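Local structure of luciferase-like monooxygenase (Streptomyces bottropensis, 4US5) at residues 12-20 with 255-263; 30-40 with 319-327. The protein probably acts as a monooxygenase of the bacterial luciferase family, incorporating oxygen from O2 into an organic substrate. All coordinates share one frame; numbering follows the deposited sequence. Where two conformers were deposited one is given.

From the N terminus, strand 6-11 runs into the loop that carries 12-20, and helix 21-38 follows with 30-40. The chain then passes through most of the barrel before 255-263 meets 12-20 and closes contact 1, a loop-to-loop junction at the approach to helix 261-268. Some 60 residues later 319-327, on the helix after strand 309-313, packs against 30-40 and closes contact 2. The segments alternate along the chain, so the two closures cross. Contact 2 joins the helices behind the paired strands 6-11 and 309-313. The contact centres lie about 19 Å apart, yet Pro14 and Gln12 of contact 1 touch Arg322 of contact 2.

Contact 1 of 2, residues 12-20 with 255-263; sequences QAPVVEGLT and VRLLPPADL. With NA (sodium ion), chain R.
Leu257 and Val15 meet because Leu257 CG stands opposite its carbonyl carbon (chi1 -54°) while Val15 CG1 lies trans to the backbone N (chi1 -174°), which brings Leu257 CD2 to 3.8 Å from Val15 CG1. The other Leu257 methyl, CD1, rests 3.6 Å from Val16 O. The site is the loop that follows strand 6-11 of a TIM-barrel fold, joined to the loop leading into helix 261-268 by one isolated beta bridge of parallel pattern. Both bonds of the bridge belong to Leu258: its N donates to Val15 O at 3.2 Å, in the carbonyl plane and on a lone pair, and its O receives Glu17 N at 2.8 Å, tilted slightly from the plane of the Leu258 carbonyl. Beyond the bridge the 12-20 chain reverses in a type II turn from Val16 to Leu19, with Gly18 at positive phi. The Glu17 side chain, bent at chi2, crosses that of Leu257 at about a right angle, and its OE1 is the hub of two waters: one, 2.6 Å from Glu17 OE1, also donates to Leu257 O, and the second accepts from Leu257 N. The carboxylate thus reaches the backbone of Leu257 through solvent, while Glu17 CB packs on Pro260 CD. On the buried side Leu258 CD1 lies 3.9 Å from Pro14 CB, and Phe246 of helix 233-251 also touches Leu258. At the start of the loop, Gln12 NE2 donates to Ser314 O. Gln12 OE1 and Val10 O coordinate a sodium ion, 2.6 Å from Gln12 OE1.

Contact 2 of 2, residues 30-40 with 319-327; sequences ELARLADRLGY and QRDRLRSYR
Glu30 and Gln319 join the early ends of two nearly parallel helical segments, 30-38 and 319-327, whose axes approach to 10.6 Å at a crossing angle of -19°. In this TIM-barrel fold they follow the neighbouring parallel strands 6-11 and 309-313. Glu30 runs extended from a CG placed trans to the backbone N (chi1 -168°). Its CB and CG pass alongside Gln319 NE2; its CD touches both that nitrogen and Leu323 CD1. At the tip the oxygens part: OE1 accepts from Gln319 NE2 at 3.0 Å, NE2 coming from above the carboxylate plane (52° out of it) while OE1 lies nearly in the plane of the amide, and OE2 rests 3.6 Å from Leu323 CD1. A leucine in its place would probably deprive Gln319 NE2 of one acceptor and leave the amide freer to turn. Deeper in, Leu31 forks between two flat groups. Its CD1 makes a CH-pi contact over one face of the Tyr326 ring, 4.0 Å from the ring centroid. Its CD2 sits over the centre of the Arg322 guanidinium, 3.6 Å from Arg322 CZ. A salt bridge to Glu11 and a bond to Ser314 OG hold that guanidinium, and Tyr326 OH bonds Val312 O. Leu34 CD2 adds a 3.7 Å contact with Leu323 CD2. In one conformer of Arg327, Leu34 CD1 lies over one face of its guanidinium, 3.4 Å from Arg327 NH1, and a water links Arg37 NH2 with Arg327 NH2. Past the Schellman motif at Gly39, Tyr40 OH donates to Tyr326 O at 2.6 Å, in the carbonyl plane on a lone pair. A carboxylate-amide bond thus closes one end and a phenol-carbonyl bond the other, leucine methyls between; Glu11 probably offsets part of the positive charge of Arg322.

Contact 1 of 2, residues 12-20 with 255-263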
loop_
_atom_site.group_PDB
_atom_site.type_symbol
_atom_site.label_atom_id
_atom_site.label_comp_id
_atom_site.label_asym_id
_atom_site.label_seq_id
_atom_site.Cartn_x
_atom_site.Cartn_y
_atom_site.Cartn_z
ATOM N N GLN B 12 -5.781 2.924 15.102
ATOM C CA GLN B 12 -5.833 4.189 14.372
ATOM C C GLN B 12 -4.492 4.946 14.395
ATOM O O GLN B 12 -4.322 5.942 13.714
ATOM C CB GLN B 12 -6.991 5.034 14.894
ATOM C CG GLN B 12 -6.729 5.793 16.166
ATOM C CD GLN B 12 -6.720 4.960 17.436
ATOM O OE1 GLN B 12 -6.366 3.775 17.448
ATOM N NE2 GLN B 12 -6.987 5.620 18.541
ATOM N N ALA B 13 -3.524 4.394 15.130
ATOM C CA ALA B 13 -2.161 4.954 15.190
ATOM C C ALA B 13 -2.141 6.402 15.682
ATOM O O ALA B 13 -1.720 7.314 14.973
ATOM C CB ALA B 13 -1.459 4.813 13.866
ATOM N N PRO B 14 -2.576 6.603 16.921
ATOM C CA PRO B 14 -2.579 7.966 17.424
ATOM C C PRO B 14 -1.165 8.528 17.533
ATOM O O PRO B 14 -0.209 7.792 17.739
ATOM C CB PRO B 14 -3.261 7.840 18.792
ATOM C CG PRO B 14 -3.317 6.407 19.096
ATOM C CD PRO B 14 -3.026 5.616 17.908
ATOM N N VAL B 15 -1.054 9.835 17.357
ATOM C CA VAL B 15 0.218 10.532 17.538
ATOM C C VAL B 15 0.156 11.213 18.892
ATOM O O VAL B 15 -0.821 11.930 19.211
ATOM C CB VAL B 15 0.440 11.565 16.440
ATOM C CG1 VAL B 15 1.841 12.178 16.570
ATOM C CG2 VAL B 15 0.272 10.907 15.053
ATOM N N VAL B 16 1.173 10.975 19.704
ATOM C CA VAL B 16 1.097 11.331 21.120
ATOM C C VAL B 16 2.146 12.438 21.440
ATOM O O VAL B 16 3.170 12.558 20.787
ATOM C CB VAL B 16 1.315 10.130 22.024
ATOM C CG1 VAL B 16 0.385 8.975 21.593
ATOM C CG2 VAL B 16 2.755 9.654 22.013
ATOM N N GLU B 17 1.804 13.265 22.409
ATOM C CA GLU B 17 2.650 14.401 22.781
ATOM C C GLU B 17 4.059 13.963 23.108
ATOM O O GLU B 17 4.283 13.030 23.877
ATOM C CB GLU B 17 2.070 15.151 23.988
ATOM C CG GLU B 17 2.840 16.448 24.299
ATOM C CD GLU B 17 2.656 17.463 23.187
ATOM O OE1 GLU B 17 1.488 17.808 22.862
ATOM O OE2 GLU B 17 3.659 17.888 22.595
ATOM N N GLY B 18 5.020 14.622 22.475
ATOM C CA GLY B 18 6.408 14.268 22.620
ATOM C C GLY B 18 6.985 13.430 21.511
ATOM O O GLY B 18 8.197 13.351 21.374
ATOM N N LEU B 19 6.112 12.761 20.729
ATOM C CA LEU B 19 6.556 11.863 19.683
ATOM C C LEU B 19 6.063 12.364 18.338
ATOM O O LEU B 19 5.473 13.431 18.242
ATOM C CB LEU B 19 6.070 10.435 19.983
ATOM C CG LEU B 19 6.607 9.787 21.272
ATOM C CD1 LEU B 19 6.183 8.351 21.368
ATOM C CD2 LEU B 19 8.128 9.885 21.377
ATOM N N THR B 20 6.311 11.569 17.304
ATOM C CA THR B 20 6.018 11.917 15.930
ATOM C C THR B 20 5.191 10.821 15.278
ATOM O O THR B 20 5.092 9.696 15.794
ATOM C CB THR B 20 7.325 12.042 15.118
ATOM O OG1 THR B 20 7.900 10.759 14.955
ATOM C CG2 THR B 20 8.325 12.982 15.827
ATOM N N VAL B 255 -6.988 21.455 19.312
ATOM C CA VAL B 255 -6.575 20.240 18.592
ATOM C C VAL B 255 -5.095 19.998 18.754
ATOM O O VAL B 255 -4.272 20.672 18.140
ATOM C CB VAL B 255 -6.924 20.357 17.083
ATOM C CG1 VAL B 255 -6.551 19.071 16.330
ATOM C CG2 VAL B 255 -8.412 20.646 16.918
ATOM N N ARG B 256 -4.748 19.024 19.583
ATOM C CA ARG B 256 -3.361 18.694 19.841
ATOM C C ARG B 256 -3.172 17.188 19.926
ATOM O O ARG B 256 -4.130 16.429 19.891
ATOM C CB ARG B 256 -2.879 19.368 21.128
ATOM C CG ARG B 256 -2.699 20.871 20.957
ATOM C CD ARG B 256 -2.036 21.473 22.198
ATOM N NE ARG B 256 -2.954 21.858 23.250
ATOM C CZ ARG B 256 -2.625 22.109 24.524
ATOM N NH1 ARG B 256 -1.383 21.987 24.987
ATOM N NH2 ARG B 256 -3.573 22.464 25.349
ATOM N N LEU B 257 -1.919 16.775 20.016
ATOM C CA LEU B 257 -1.573 15.396 20.166
ATOM C C LEU B 257 -2.104 14.863 21.498
ATOM O O LEU B 257 -2.402 15.639 22.412
ATOM C CB LEU B 257 -0.058 15.227 20.081
ATOM C CG LEU B 257 0.652 15.811 18.840
ATOM C CD1 LEU B 257 2.126 15.453 18.903
ATOM C CD2 LEU B 257 0.033 15.328 17.539
ATOM N N LEU B 258 -2.230 13.522 21.612
ATOM C CA LEU B 258 -2.686 12.936 22.862
ATOM C C LEU B 258 -1.786 13.380 24.032
ATOM O O LEU B 258 -0.569 13.235 23.977
ATOM C CB LEU B 258 -2.718 11.406 22.800
ATOM C CG LEU B 258 -3.814 10.695 22.017
ATOM C CD1 LEU B 258 -3.801 9.195 22.388
ATOM C CD2 LEU B 258 -5.171 11.267 22.268
ATOM N N PRO B 259 -2.397 13.935 25.108
ATOM C CA PRO B 259 -1.571 14.419 26.229
ATOM C C PRO B 259 -1.057 13.311 27.179
ATOM O O PRO B 259 -1.693 12.242 27.326
ATOM C CB PRO B 259 -2.518 15.343 26.976
ATOM C CG PRO B 259 -3.887 14.800 26.707
ATOM C CD PRO B 259 -3.830 14.236 25.302
ATOM N N PRO B 260 0.055 13.581 27.878
ATOM C CA PRO B 260 0.567 12.586 28.831
ATOM C C PRO B 260 -0.389 12.391 29.990
ATOM O O PRO B 260 -1.093 13.334 30.371
ATOM C CB PRO B 260 1.924 13.163 29.282
ATOM C CG PRO B 260 2.114 14.453 28.575
ATOM C CD PRO B 260 0.891 14.791 27.779
ATOM N N ALA B 261 -0.387 11.183 30.554
ATOM C CA ALA B 261 -1.347 10.800 31.574
ATOM C C ALA B 261 -1.284 11.703 32.815
ATOM O O ALA B 261 -2.311 12.159 33.308
ATOM C CB ALA B 261 -1.144 9.334 31.964
ATOM N N ASP B 262 -0.092 11.909 33.344
ATOM C CA ASP B 262 0.050 12.649 34.624
ATOM C C ASP B 262 -0.386 14.100 34.482
ATOM O O ASP B 262 -1.154 14.610 35.299
ATOM C CB ASP B 262 1.466 12.521 35.167
ATOM C CG ASP B 262 1.766 11.115 35.671
ATOM O OD1 ASP B 262 0.862 10.483 36.259
ATOM O OD2 ASP B 262 2.897 10.646 35.493
ATOM N N LEU B 263 0.015 14.729 33.401
ATOM C CA LEU B 263 -0.484 16.059 33.067
ATOM C C LEU B 263 -2.001 16.063 32.945
ATOM O O LEU B 263 -2.687 16.977 33.434
ATOM C CB LEU B 263 0.112 16.524 31.746
ATOM C CG LEU B 263 -0.226 17.942 31.229
ATOM C CD1 LEU B 263 0.857 18.468 30.283
ATOM C CD2 LEU B 263 -1.572 18.005 30.525
HETATM NA NA NA R . -6.178 1.623 18.856
HETATM O O HOH W 1 -0.836 17.397 23.924
HETATM O O HOH W 2 0.219 18.885 20.364
#

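Contact 2 of 2, residues 30-40 with 319-327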
loop_
_atom_site.group_PDB
_atom_site.type_symbol
_atom_site.label_atom_id
_atom_site.label_comp_id
_atom_site.label_asym_id
_atom_site.label_seq_id
_atom_site.Cartn_x
_atom_site.Cartn_y
_atom_site.Cartn_z
ATOM N N GLU B 30 4.924 -2.903 16.704
ATOM C CA GLU B 30 5.194 -3.525 17.976
ATOM C C GLU B 30 3.925 -4.116 18.612
ATOM O O GLU B 30 3.910 -5.275 19.095
ATOM C CB GLU B 30 5.782 -2.517 18.957
ATOM C CG GLU B 30 6.343 -3.210 20.191
ATOM C CD GLU B 30 7.058 -2.285 21.166
ATOM O OE1 GLU B 30 6.940 -1.028 21.040
ATOM O OE2 GLU B 30 7.721 -2.849 22.096
ATOM N N LEU B 31 2.849 -3.371 18.542
ATOM C CA LEU B 31 1.569 -3.854 19.077
ATOM C C LEU B 31 1.063 -5.040 18.290
ATOM O O LEU B 31 0.562 -6.014 18.868
ATOM C CB LEU B 31 0.542 -2.741 19.129
ATOM C CG LEU B 31 -0.839 -3.132 19.617
ATOM C CD1 LEU B 31 -0.798 -3.684 21.032
ATOM C CD2 LEU B 31 -1.781 -1.930 19.526
ATOM N N ALA B 32 1.199 -5.005 16.969
ATOM C CA ALA B 32 0.773 -6.119 16.145
ATOM C C ALA B 32 1.565 -7.415 16.432
ATOM O O ALA B 32 0.995 -8.472 16.481
ATOM C CB ALA B 32 0.890 -5.770 14.679
ATOM N N ARG B 33 2.876 -7.292 16.604
ATOM C CA ARG B 33 3.704 -8.449 16.971
ATOM C C ARG B 33 3.254 -9.029 18.326
ATOM O O ARG B 33 3.086 -10.245 18.474
ATOM C CB ARG B 33 5.167 -8.054 17.041
ATOM C CG ARG B 33 5.835 -7.775 15.703
ATOM C CD ARG B 33 7.306 -7.490 16.042
ATOM N NE ARG B 33 8.125 -7.023 14.945
ATOM C CZ ARG B 33 8.707 -5.835 14.905
ATOM N NH1 ARG B 33 8.523 -4.957 15.889
ATOM N NH2 ARG B 33 9.456 -5.518 13.862
ATOM N N LEU B 34 2.976 -8.150 19.278
ATOM C CA LEU B 34 2.458 -8.595 20.591
ATOM C C LEU B 34 1.126 -9.295 20.449
ATOM O O LEU B 34 0.926 -10.405 20.974
ATOM C CB LEU B 34 2.375 -7.439 21.556
ATOM C CG LEU B 34 1.838 -7.786 22.956
ATOM C CD1 LEU B 34 2.785 -8.788 23.660
ATOM C CD2 LEU B 34 1.699 -6.558 23.783
ATOM N N ALA B 35 0.216 -8.662 19.710
ATOM C CA ALA B 35 -1.100 -9.219 19.498
ATOM C C ALA B 35 -1.040 -10.558 18.793
ATOM O O ALA B 35 -1.804 -11.492 19.110
ATOM C CB ALA B 35 -1.960 -8.223 18.735
ATOM N N ASP B 36 -0.112 -10.694 17.846
ATOM C CA ASP B 36 0.092 -11.960 17.177
ATOM C C ASP B 36 0.500 -13.033 18.209
ATOM O O ASP B 36 -0.132 -14.112 18.277
ATOM C CB ASP B 36 1.185 -11.786 16.097
ATOM C CG ASP B 36 1.369 -12.996 15.196
ATOM O OD1 ASP B 36 0.410 -13.666 14.834
ATOM O OD2 ASP B 36 2.530 -13.202 14.765
ATOM N N ARG B 37 1.510 -12.743 18.993
ATOM C CA ARG B 37 2.030 -13.705 20.006
ATOM C C ARG B 37 0.978 -14.064 21.047
ATOM O O ARG B 37 0.918 -15.197 21.482
ATOM C CB ARG B 37 3.241 -13.121 20.716
ATOM C CG ARG B 37 4.455 -13.119 19.783
ATOM C CD ARG B 37 5.750 -12.781 20.465
ATOM N NE ARG B 37 5.632 -11.616 21.368
ATOM C CZ ARG B 37 5.836 -10.338 20.991
ATOM N NH1 ARG B 37 6.178 -10.031 19.738
ATOM N NH2 ARG B 37 5.731 -9.360 21.881
ATOM N N LEU B 38 0.168 -13.095 21.447
ATOM C CA LEU B 38 -0.808 -13.306 22.529
ATOM C C LEU B 38 -2.079 -14.028 22.126
ATOM O O LEU B 38 -2.821 -14.470 22.995
ATOM C CB LEU B 38 -1.177 -11.973 23.175
ATOM C CG LEU B 38 -0.091 -11.311 24.004
ATOM C CD1 LEU B 38 -0.577 -9.953 24.477
ATOM C CD2 LEU B 38 0.314 -12.178 25.190
ATOM N N GLY B 39 -2.351 -14.133 20.849
ATOM C CA GLY B 39 -3.513 -14.845 20.345
ATOM C C GLY B 39 -4.704 -13.993 19.982
ATOM O O GLY B 39 -5.823 -14.478 19.925
ATOM N N TYR B 40 -4.486 -12.699 19.726
ATOM C CA TYR B 40 -5.564 -11.892 19.130
ATOM C C TYR B 40 -5.924 -12.436 17.744
ATOM O O TYR B 40 -5.066 -12.972 17.023
ATOM C CB TYR B 40 -5.160 -10.398 19.095
ATOM C CG TYR B 40 -5.211 -9.695 20.443
ATOM C CD1 TYR B 40 -4.257 -9.908 21.406
ATOM C CD2 TYR B 40 -6.194 -8.737 20.706
ATOM C CE1 TYR B 40 -4.310 -9.243 22.633
ATOM C CE2 TYR B 40 -6.268 -8.065 21.914
ATOM C CZ TYR B 40 -5.338 -8.320 22.881
ATOM O OH TYR B 40 -5.384 -7.684 24.081
ATOM N N GLN B 319 3.332 4.118 25.147
ATOM C CA GLN B 319 3.411 2.777 24.619
ATOM C C GLN B 319 3.528 1.699 25.690
ATOM O O GLN B 319 2.979 0.613 25.528
ATOM C CB GLN B 319 4.555 2.690 23.612
ATOM C CG GLN B 319 4.786 1.331 22.994
ATOM C CD GLN B 319 3.781 0.934 21.928
ATOM O OE1 GLN B 319 2.675 1.435 21.885
ATOM N NE2 GLN B 319 4.151 -0.047 21.124
ATOM N N ARG B 320 4.252 1.972 26.779
ATOM C CA ARG B 320 4.418 0.957 27.819
ATOM C C ARG B 320 3.080 0.687 28.529
ATOM O O ARG B 320 2.757 -0.462 28.855
ATOM C CB ARG B 320 5.470 1.393 28.865
ATOM C CG ARG B 320 6.880 1.612 28.301
ATOM C CD ARG B 320 7.779 2.478 29.170
ATOM N NE ARG B 320 7.429 3.892 29.098
ATOM C CZ ARG B 320 8.103 4.890 29.686
ATOM N NH1 ARG B 320 9.195 4.639 30.393
ATOM N NH2 ARG B 320 7.679 6.132 29.561
ATOM N N ASP B 321 2.323 1.736 28.771
ATOM C CA ASP B 321 0.980 1.604 29.320
ATOM C C ASP B 321 0.059 0.867 28.320
ATOM O O ASP B 321 -0.811 0.082 28.704
ATOM C CB ASP B 321 0.387 2.978 29.648
ATOM C CG ASP B 321 1.052 3.636 30.851
ATOM O OD1 ASP B 321 1.724 2.907 31.629
ATOM O OD2 ASP B 321 0.887 4.859 30.990
ATOM N N ARG B 322 0.213 1.177 27.049
ATOM C CA ARG B 322 -0.638 0.606 26.044
ATOM C C ARG B 322 -0.426 -0.892 25.887
ATOM O O ARG B 322 -1.371 -1.662 25.856
ATOM C CB ARG B 322 -0.400 1.300 24.720
ATOM C CG ARG B 322 -1.421 0.922 23.670
ATOM C CD ARG B 322 -0.995 1.376 22.283
ATOM N NE ARG B 322 -2.154 1.428 21.414
ATOM C CZ ARG B 322 -2.088 1.629 20.094
ATOM N NH1 ARG B 322 -0.927 1.787 19.492
ATOM N NH2 ARG B 322 -3.208 1.689 19.396
ATOM N N LEU B 323 0.834 -1.311 25.742
ATOM C CA LEU B 323 1.144 -2.712 25.642
ATOM C C LEU B 323 0.641 -3.491 26.866
ATOM O O LEU B 323 0.048 -4.565 26.725
ATOM C CB LEU B 323 2.657 -2.930 25.451
ATOM C CG LEU B 323 3.219 -2.395 24.149
ATOM C CD1 LEU B 323 4.713 -2.546 24.095
ATOM C CD2 LEU B 323 2.585 -3.049 22.933
ATOM N N ARG B 324 0.790 -2.887 28.037
ATOM C CA ARG B 324 0.267 -3.475 29.278
ATOM C C ARG B 324 -1.231 -3.740 29.193
ATOM O O ARG B 324 -1.705 -4.811 29.601
ATOM C CB ARG B 324 0.576 -2.616 30.545
ATOM C CG ARG B 324 1.887 -3.002 31.236
ATOM C CD ARG B 324 2.139 -2.328 32.572
ATOM N NE ARG B 324 2.332 -0.898 32.432
ATOM C CZ ARG B 324 3.514 -0.311 32.220
ATOM N NH1 ARG B 324 4.634 -1.031 32.164
ATOM N NH2 ARG B 324 3.580 1.005 32.112
ATOM N N SER B 325 -1.967 -2.748 28.713
ATOM C CA SER B 325 -3.421 -2.869 28.576
ATOM C C SER B 325 -3.791 -4.078 27.743
ATOM O O SER B 325 -4.596 -4.920 28.167
ATOM C CB SER B 325 -4.028 -1.554 28.026
ATOM O OG SER B 325 -5.459 -1.629 27.970
ATOM N N TYR B 326 -3.136 -4.254 26.580
ATOM C CA TYR B 326 -3.431 -5.362 25.739
ATOM C C TYR B 326 -2.983 -6.714 26.307
ATOM O O TYR B 326 -3.617 -7.726 26.053
ATOM C CB TYR B 326 -2.868 -5.131 24.294
ATOM C CG TYR B 326 -3.672 -4.142 23.501
ATOM C CD1 TYR B 326 -3.392 -2.794 23.548
ATOM C CD2 TYR B 326 -4.722 -4.555 22.668
ATOM C CE1 TYR B 326 -4.137 -1.862 22.818
ATOM C CE2 TYR B 326 -5.470 -3.622 21.944
ATOM C CZ TYR B 326 -5.172 -2.285 22.030
ATOM O OH TYR B 326 -5.892 -1.354 21.248
ATOM N N ARG B 327 -1.848 -6.726 27.021
ATOM C CA ARG B 327 -1.371 -7.928 27.710
ATOM C C ARG B 327 -2.356 -8.372 28.790
ATOM O O ARG B 327 -2.716 -9.525 28.869
ATOM C CB ARG B 327 -0.038 -7.651 28.393
ATOM C CG ARG B 327 1.136 -7.769 27.495
ATOM C CD ARG B 327 2.378 -8.140 28.321
ATOM N NE ARG B 327 3.578 -7.828 27.598
ATOM C CZ ARG B 327 4.209 -8.699 26.817
ATOM N NH1 ARG B 327 3.744 -9.938 26.686
ATOM N NH2 ARG B 327 5.313 -8.326 26.164
HETATM O O HOH W 3 4.288 -12.204 24.309
HETATM O O HOH W 4 6.688 -9.649 24.508
#